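Local coordinates for intracellular sulfur oxidation protein DsrF (Allochromatium vinosum, PDB 2HY5) that is of unknown function but could be involved in the oxidation of intracellular sulfur, and is found in a complex with DsrE and DsrH, at residues Y69-V82 against Q94-E106. Numbering follows the deposited sequence.
Sequences YRTLGDYEVRRIYV and QDDLVEIAFEDME
Residues 97-103 run extended past the 3-10 turn at 72-74, the residues just before it and strand 79-82, with the CA atoms of Gly73 and Phe102 the nearest pair across the contact, 4.4 Å apart. Strand 79-83 belongs to the five-stranded parallel sheet of this DsrE/DsrF-like alpha/beta fold, between strands 38-43 and 115-118. The chain 94-106 packs beside that sheet and the turns that lead into it. No direct hydrogen bond joins the two segments. Two waters do the bridging instead. Both donate to Arg70 O; one also donates to Ala101 O, and the other accepts from Ala101 N. Gly73 has no side chain to hold the two backbones apart here, and its CA makes a CA-H...O contact of 3.3 Å with Ala101 O.

Ile100 fills the middle of the contact. Its CD1 meets Ile80 CD1 at 3.5 Å, the two side chains crossing at about a right angle, and its CG2 packs on Leu72 CB. Farther along, Val82 CG1 and Leu97 CD1 meet tip to tip. On the outer side, Arg70 lays its CG against Glu99 O.

Phe102 packs its ring against Arg78. With CG anti to the backbone N (chi1 174°), Arg78 bends at chi2 and runs across the ring, its guanidinium plane tilted 30° from it. Replacing Phe102 with an alanine would probably open a gap beneath the Arg78 methylenes and set that arginine freer to turn. The ring also packs on Ile114. Val77 O is buried here without a polar partner; Phe102 CD2 lies 3.6 Å from it. Over one face of the ring, Arg78 CD makes a CH-pi contact, 3.6 Å from the Phe102 ring centroid and only 4° off the ring normal.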
loop_
_atom_site.group_PDB
_atom_site.type_symbol
_atom_site.label_atom_id
_atom_site.label_comp_id
_atom_site.label_asym_id
_atom_site.label_seq_id
_atom_site.Cartn_x
_atom_site.Cartn_y
_atom_site.Cartn_z
ATOM N N TYR B 69 -15.616 17.407 -4.628
ATOM C CA TYR B 69 -15.397 18.024 -3.318
ATOM C C TYR B 69 -16.184 19.323 -3.193
ATOM O O TYR B 69 -16.676 19.656 -2.119
ATOM C CB TYR B 69 -13.919 18.351 -3.081
ATOM C CG TYR B 69 -13.019 17.148 -2.921
ATOM C CD1 TYR B 69 -12.298 16.649 -3.999
ATOM C CD2 TYR B 69 -12.894 16.507 -1.693
ATOM C CE1 TYR B 69 -11.467 15.537 -3.861
ATOM C CE2 TYR B 69 -12.072 15.393 -1.538
ATOM C CZ TYR B 69 -11.361 14.914 -2.629
ATOM O OH TYR B 69 -10.558 13.808 -2.486
ATOM N N ARG B 70 -16.298 20.063 -4.291
ATOM C CA ARG B 70 -17.012 21.334 -4.248
ATOM C C ARG B 70 -18.524 21.189 -4.108
ATOM O O ARG B 70 -19.229 22.180 -3.907
ATOM C CB ARG B 70 -16.668 22.176 -5.482
ATOM C CG ARG B 70 -15.206 22.617 -5.507
ATOM C CD ARG B 70 -14.971 23.746 -6.498
ATOM N NE ARG B 70 -15.085 23.311 -7.887
ATOM C CZ ARG B 70 -14.204 22.525 -8.498
ATOM N NH1 ARG B 70 -13.140 22.081 -7.843
ATOM N NH2 ARG B 70 -14.385 22.189 -9.768
ATOM N N THR B 71 -19.019 19.957 -4.190
ATOM C CA THR B 71 -20.453 19.704 -4.064
ATOM C C THR B 71 -20.832 19.227 -2.664
ATOM O O THR B 71 -22.013 19.082 -2.355
ATOM C CB THR B 71 -20.923 18.625 -5.060
ATOM O OG1 THR B 71 -20.426 17.343 -4.654
ATOM C CG2 THR B 71 -20.429 18.938 -6.458
ATOM N N LEU B 72 -19.831 18.982 -1.824
ATOM C CA LEU B 72 -20.072 18.497 -0.469
ATOM C C LEU B 72 -21.112 19.291 0.309
ATOM O O LEU B 72 -21.872 18.719 1.089
ATOM C CB LEU B 72 -18.761 18.445 0.318
ATOM C CG LEU B 72 -17.801 17.318 -0.077
ATOM C CD1 LEU B 72 -16.526 17.411 0.742
ATOM C CD2 LEU B 72 -18.481 15.967 0.149
ATOM N N GLY B 73 -21.147 20.604 0.104
ATOM C CA GLY B 73 -22.125 21.421 0.800
ATOM C C GLY B 73 -23.531 21.019 0.401
ATOM O O GLY B 73 -24.464 21.096 1.201
ATOM N N ASP B 74 -23.685 20.581 -0.844
ATOM C CA ASP B 74 -24.986 20.158 -1.342
ATOM C C ASP B 74 -25.441 18.876 -0.652
ATOM O O ASP B 74 -26.626 18.549 -0.656
ATOM C CB ASP B 74 -24.934 19.949 -2.859
ATOM C CG ASP B 74 -24.645 21.233 -3.615
ATOM O OD1 ASP B 74 -25.382 22.220 -3.409
ATOM O OD2 ASP B 74 -23.684 21.259 -4.416
ATOM N N TYR B 75 -24.494 18.151 -0.060
ATOM C CA TYR B 75 -24.806 16.912 0.647
ATOM C C TYR B 75 -24.845 17.121 2.159
ATOM O O TYR B 75 -24.529 16.215 2.930
ATOM C CB TYR B 75 -23.785 15.824 0.309
ATOM C CG TYR B 75 -23.917 15.272 -1.091
ATOM C CD1 TYR B 75 -23.450 15.985 -2.192
ATOM C CD2 TYR B 75 -24.526 14.037 -1.313
ATOM C CE1 TYR B 75 -23.586 15.483 -3.487
ATOM C CE2 TYR B 75 -24.670 13.525 -2.597
ATOM C CZ TYR B 75 -24.199 14.252 -3.680
ATOM O OH TYR B 75 -24.343 13.746 -4.952
ATOM N N GLU B 76 -25.225 18.328 2.566
ATOM C CA GLU B 76 -25.337 18.686 3.978
ATOM C C GLU B 76 -24.054 18.719 4.797
ATOM O O GLU B 76 -24.112 18.859 6.017
ATOM C CB GLU B 76 -26.346 17.772 4.687
ATOM C CG GLU B 76 -27.771 18.304 4.708
ATOM C CD GLU B 76 -28.662 17.556 5.685
ATOM O OE1 GLU B 76 -29.826 17.972 5.866
ATOM O OE2 GLU B 76 -28.198 16.557 6.275
ATOM N N VAL B 77 -22.901 18.582 4.153
ATOM C CA VAL B 77 -21.653 18.631 4.899
ATOM C C VAL B 77 -21.317 20.096 5.172
ATOM O O VAL B 77 -21.006 20.859 4.258
ATOM C CB VAL B 77 -20.499 17.982 4.124
ATOM C CG1 VAL B 77 -19.273 17.907 5.013
ATOM C CG2 VAL B 77 -20.909 16.592 3.658
ATOM N N ARG B 78 -21.390 20.478 6.442
ATOM C CA ARG B 78 -21.133 21.847 6.872
ATOM C C ARG B 78 -19.749 21.992 7.497
ATOM O O ARG B 78 -19.142 23.066 7.441
ATOM C CB ARG B 78 -22.206 22.255 7.890
ATOM C CG ARG B 78 -22.005 23.607 8.559
ATOM C CD ARG B 78 -22.150 24.752 7.577
ATOM N NE ARG B 78 -22.201 26.047 8.248
ATOM C CZ ARG B 78 -23.236 26.484 8.962
ATOM N NH1 ARG B 78 -24.318 25.730 9.103
ATOM N NH2 ARG B 78 -23.188 27.676 9.538
ATOM N N ARG B 79 -19.255 20.905 8.084
ATOM C CA ARG B 79 -17.959 20.916 8.750
ATOM C C ARG B 79 -16.835 20.226 7.981
ATOM O O ARG B 79 -16.730 19.001 7.975
ATOM C CB ARG B 79 -18.088 20.277 10.136
ATOM C CG ARG B 79 -19.089 20.966 11.041
ATOM C CD ARG B 79 -18.753 22.442 11.195
ATOM N NE ARG B 79 -19.736 23.147 12.015
ATOM C CZ ARG B 79 -19.721 24.456 12.241
ATOM N NH1 ARG B 79 -18.772 25.212 11.708
ATOM N NH2 ARG B 79 -20.654 25.009 13.003
ATOM N N ILE B 80 -15.992 21.032 7.348
ATOM C CA ILE B 80 -14.851 20.538 6.587
ATOM C C ILE B 80 -13.625 21.222 7.177
ATOM O O ILE B 80 -13.521 22.446 7.158
ATOM C CB ILE B 80 -15.000 20.882 5.093
ATOM C CG1 ILE B 80 -16.225 20.155 4.530
ATOM C CG2 ILE B 80 -13.742 20.487 4.335
ATOM C CD1 ILE B 80 -16.487 20.429 3.066
ATOM N N TYR B 81 -12.712 20.425 7.724
ATOM C CA TYR B 81 -11.514 20.958 8.365
ATOM C C TYR B 81 -10.211 20.570 7.692
ATOM O O TYR B 81 -10.072 19.472 7.160
ATOM C CB TYR B 81 -11.457 20.499 9.821
ATOM C CG TYR B 81 -12.682 20.846 10.633
ATOM C CD1 TYR B 81 -13.654 19.886 10.915
ATOM C CD2 TYR B 81 -12.864 22.134 11.131
ATOM C CE1 TYR B 81 -14.778 20.201 11.677
ATOM C CE2 TYR B 81 -13.980 22.460 11.890
ATOM C CZ TYR B 81 -14.931 21.491 12.161
ATOM O OH TYR B 81 -16.030 21.819 12.918
ATOM N N VAL B 82 -9.244 21.481 7.756
ATOM C CA VAL B 82 -7.927 21.263 7.171
ATOM C C VAL B 82 -6.875 21.624 8.211
ATOM O O VAL B 82 -6.900 22.718 8.769
ATOM C CB VAL B 82 -7.725 22.136 5.914
ATOM C CG1 VAL B 82 -6.362 21.859 5.299
ATOM C CG2 VAL B 82 -8.829 21.843 4.911
ATOM N N GLN B 94 -4.298 28.523 2.475
ATOM C CA GLN B 94 -5.683 28.257 2.115
ATOM C C GLN B 94 -5.970 28.703 0.682
ATOM O O GLN B 94 -6.909 28.218 0.049
ATOM C CB GLN B 94 -6.644 28.937 3.096
ATOM C CG GLN B 94 -8.115 28.761 2.716
ATOM C CD GLN B 94 -9.038 28.630 3.916
ATOM O OE1 GLN B 94 -8.925 29.374 4.888
ATOM N NE2 GLN B 94 -9.969 27.688 3.841
ATOM N N ASP B 95 -5.148 29.614 0.166
ATOM C CA ASP B 95 -5.322 30.102 -1.200
ATOM C C ASP B 95 -5.057 29.018 -2.243
ATOM O O ASP B 95 -5.437 29.162 -3.405
ATOM C CB ASP B 95 -4.401 31.300 -1.459
ATOM C CG ASP B 95 -4.957 32.598 -0.902
ATOM O OD1 ASP B 95 -5.259 32.653 0.309
ATOM O OD2 ASP B 95 -5.094 33.567 -1.678
ATOM N N ASP B 96 -4.407 27.933 -1.829
ATOM C CA ASP B 96 -4.099 26.831 -2.738
ATOM C C ASP B 96 -5.213 25.795 -2.783
ATOM O O ASP B 96 -5.180 24.867 -3.596
ATOM C CB ASP B 96 -2.808 26.127 -2.309
ATOM C CG ASP B 96 -1.576 26.981 -2.516
ATOM O OD1 ASP B 96 -0.922 27.331 -1.511
ATOM O OD2 ASP B 96 -1.263 27.293 -3.686
ATOM N N LEU B 97 -6.199 25.953 -1.909
ATOM C CA LEU B 97 -7.296 25.000 -1.829
ATOM C C LEU B 97 -8.570 25.486 -2.497
ATOM O O LEU B 97 -8.774 26.687 -2.684
ATOM C CB LEU B 97 -7.583 24.677 -0.362
ATOM C CG LEU B 97 -6.338 24.334 0.460
ATOM C CD1 LEU B 97 -6.724 24.142 1.912
ATOM C CD2 LEU B 97 -5.670 23.084 -0.100
ATOM N N VAL B 98 -9.427 24.540 -2.856
ATOM C CA VAL B 98 -10.690 24.871 -3.487
ATOM C C VAL B 98 -11.646 25.397 -2.426
ATOM O O VAL B 98 -11.474 25.143 -1.227
ATOM C CB VAL B 98 -11.345 23.634 -4.144
ATOM C CG1 VAL B 98 -10.430 23.063 -5.221
ATOM C CG2 VAL B 98 -11.659 22.583 -3.083
ATOM N N GLU B 99 -12.643 26.147 -2.869
ATOM C CA GLU B 99 -13.646 26.672 -1.961
ATOM C C GLU B 99 -14.832 25.730 -2.062
ATOM O O GLU B 99 -15.132 25.219 -3.140
ATOM C CB GLU B 99 -14.061 28.086 -2.374
ATOM C CG GLU B 99 -12.948 29.111 -2.260
ATOM C CD GLU B 99 -13.418 30.513 -2.588
ATOM O OE1 GLU B 99 -13.829 30.748 -3.744
ATOM O OE2 GLU B 99 -13.381 31.379 -1.688
ATOM N N ILE B 100 -15.491 25.487 -0.937
ATOM C CA ILE B 100 -16.648 24.608 -0.913
ATOM C C ILE B 100 -17.818 25.394 -0.337
ATOM O O ILE B 100 -17.830 25.735 0.852
ATOM C CB ILE B 100 -16.367 23.356 -0.058
ATOM C CG1 ILE B 100 -15.213 22.567 -0.680
ATOM C CG2 ILE B 100 -17.627 22.502 0.057
ATOM C CD1 ILE B 100 -14.807 21.326 0.111
ATOM N N ALA B 101 -18.795 25.684 -1.192
ATOM C CA ALA B 101 -19.970 26.453 -0.796
ATOM C C ALA B 101 -20.978 25.652 0.011
ATOM O O ALA B 101 -21.010 24.423 -0.045
ATOM C CB ALA B 101 -20.645 27.033 -2.034
ATOM N N PHE B 102 -21.805 26.366 0.764
ATOM C CA PHE B 102 -22.837 25.741 1.580
ATOM C C PHE B 102 -24.042 26.658 1.655
ATOM O O PHE B 102 -23.920 27.831 2.006
ATOM C CB PHE B 102 -22.318 25.460 2.995
ATOM C CG PHE B 102 -23.361 24.891 3.930
ATOM C CD1 PHE B 102 -24.237 25.728 4.613
ATOM C CD2 PHE B 102 -23.477 23.515 4.109
ATOM C CE1 PHE B 102 -25.214 25.207 5.462
ATOM C CE2 PHE B 102 -24.449 22.981 4.954
ATOM C CZ PHE B 102 -25.321 23.830 5.633
ATOM N N GLU B 103 -25.208 26.126 1.312
ATOM C CA GLU B 103 -26.425 26.911 1.376
ATOM C C GLU B 103 -27.559 26.051 1.903
ATOM O O GLU B 103 -27.673 24.870 1.565
ATOM C CB GLU B 103 -26.793 27.475 0.000
ATOM C CG GLU B 103 -27.337 26.458 -0.984
ATOM C CD GLU B 103 -27.923 27.112 -2.221
ATOM O OE1 GLU B 103 -28.432 26.381 -3.097
ATOM O OE2 GLU B 103 -27.875 28.356 -2.317
ATOM N N ASP B 104 -28.382 26.652 2.754
ATOM C CA ASP B 104 -29.529 25.973 3.337
ATOM C C ASP B 104 -30.719 26.893 3.115
ATOM O O ASP B 104 -30.791 27.984 3.682
ATOM C CB ASP B 104 -29.305 25.739 4.832
ATOM C CG ASP B 104 -30.433 24.954 5.475
ATOM O OD1 ASP B 104 -31.580 25.448 5.475
ATOM O OD2 ASP B 104 -30.172 23.842 5.978
ATOM N N MET B 105 -31.645 26.448 2.275
ATOM C CA MET B 105 -32.823 27.232 1.938
ATOM C C MET B 105 -33.670 27.606 3.148
ATOM O O MET B 105 -34.261 28.685 3.187
ATOM C CB MET B 105 -33.685 26.466 0.931
ATOM C CG MET B 105 -34.723 27.323 0.224
ATOM S SD MET B 105 -33.971 28.576 -0.840
ATOM C CE MET B 105 -33.856 29.969 0.293
ATOM N N GLU B 106 -33.727 26.716 4.133
ATOM C CA GLU B 106 -34.523 26.955 5.333
ATOM C C GLU B 106 -33.971 28.043 6.256
ATOM O O GLU B 106 -34.716 28.911 6.714
ATOM C CB GLU B 106 -34.681 25.653 6.124
ATOM C CG GLU B 106 -35.554 25.785 7.363
ATOM C CD GLU B 106 -35.694 24.480 8.124
ATOM O OE1 GLU B 106 -34.665 23.944 8.587
ATOM O OE2 GLU B 106 -36.836 23.992 8.261
HETATM O O HOH W 1 -20.940 22.617 -1.902
HETATM O O HOH W 2 -18.768 24.955 -3.953
#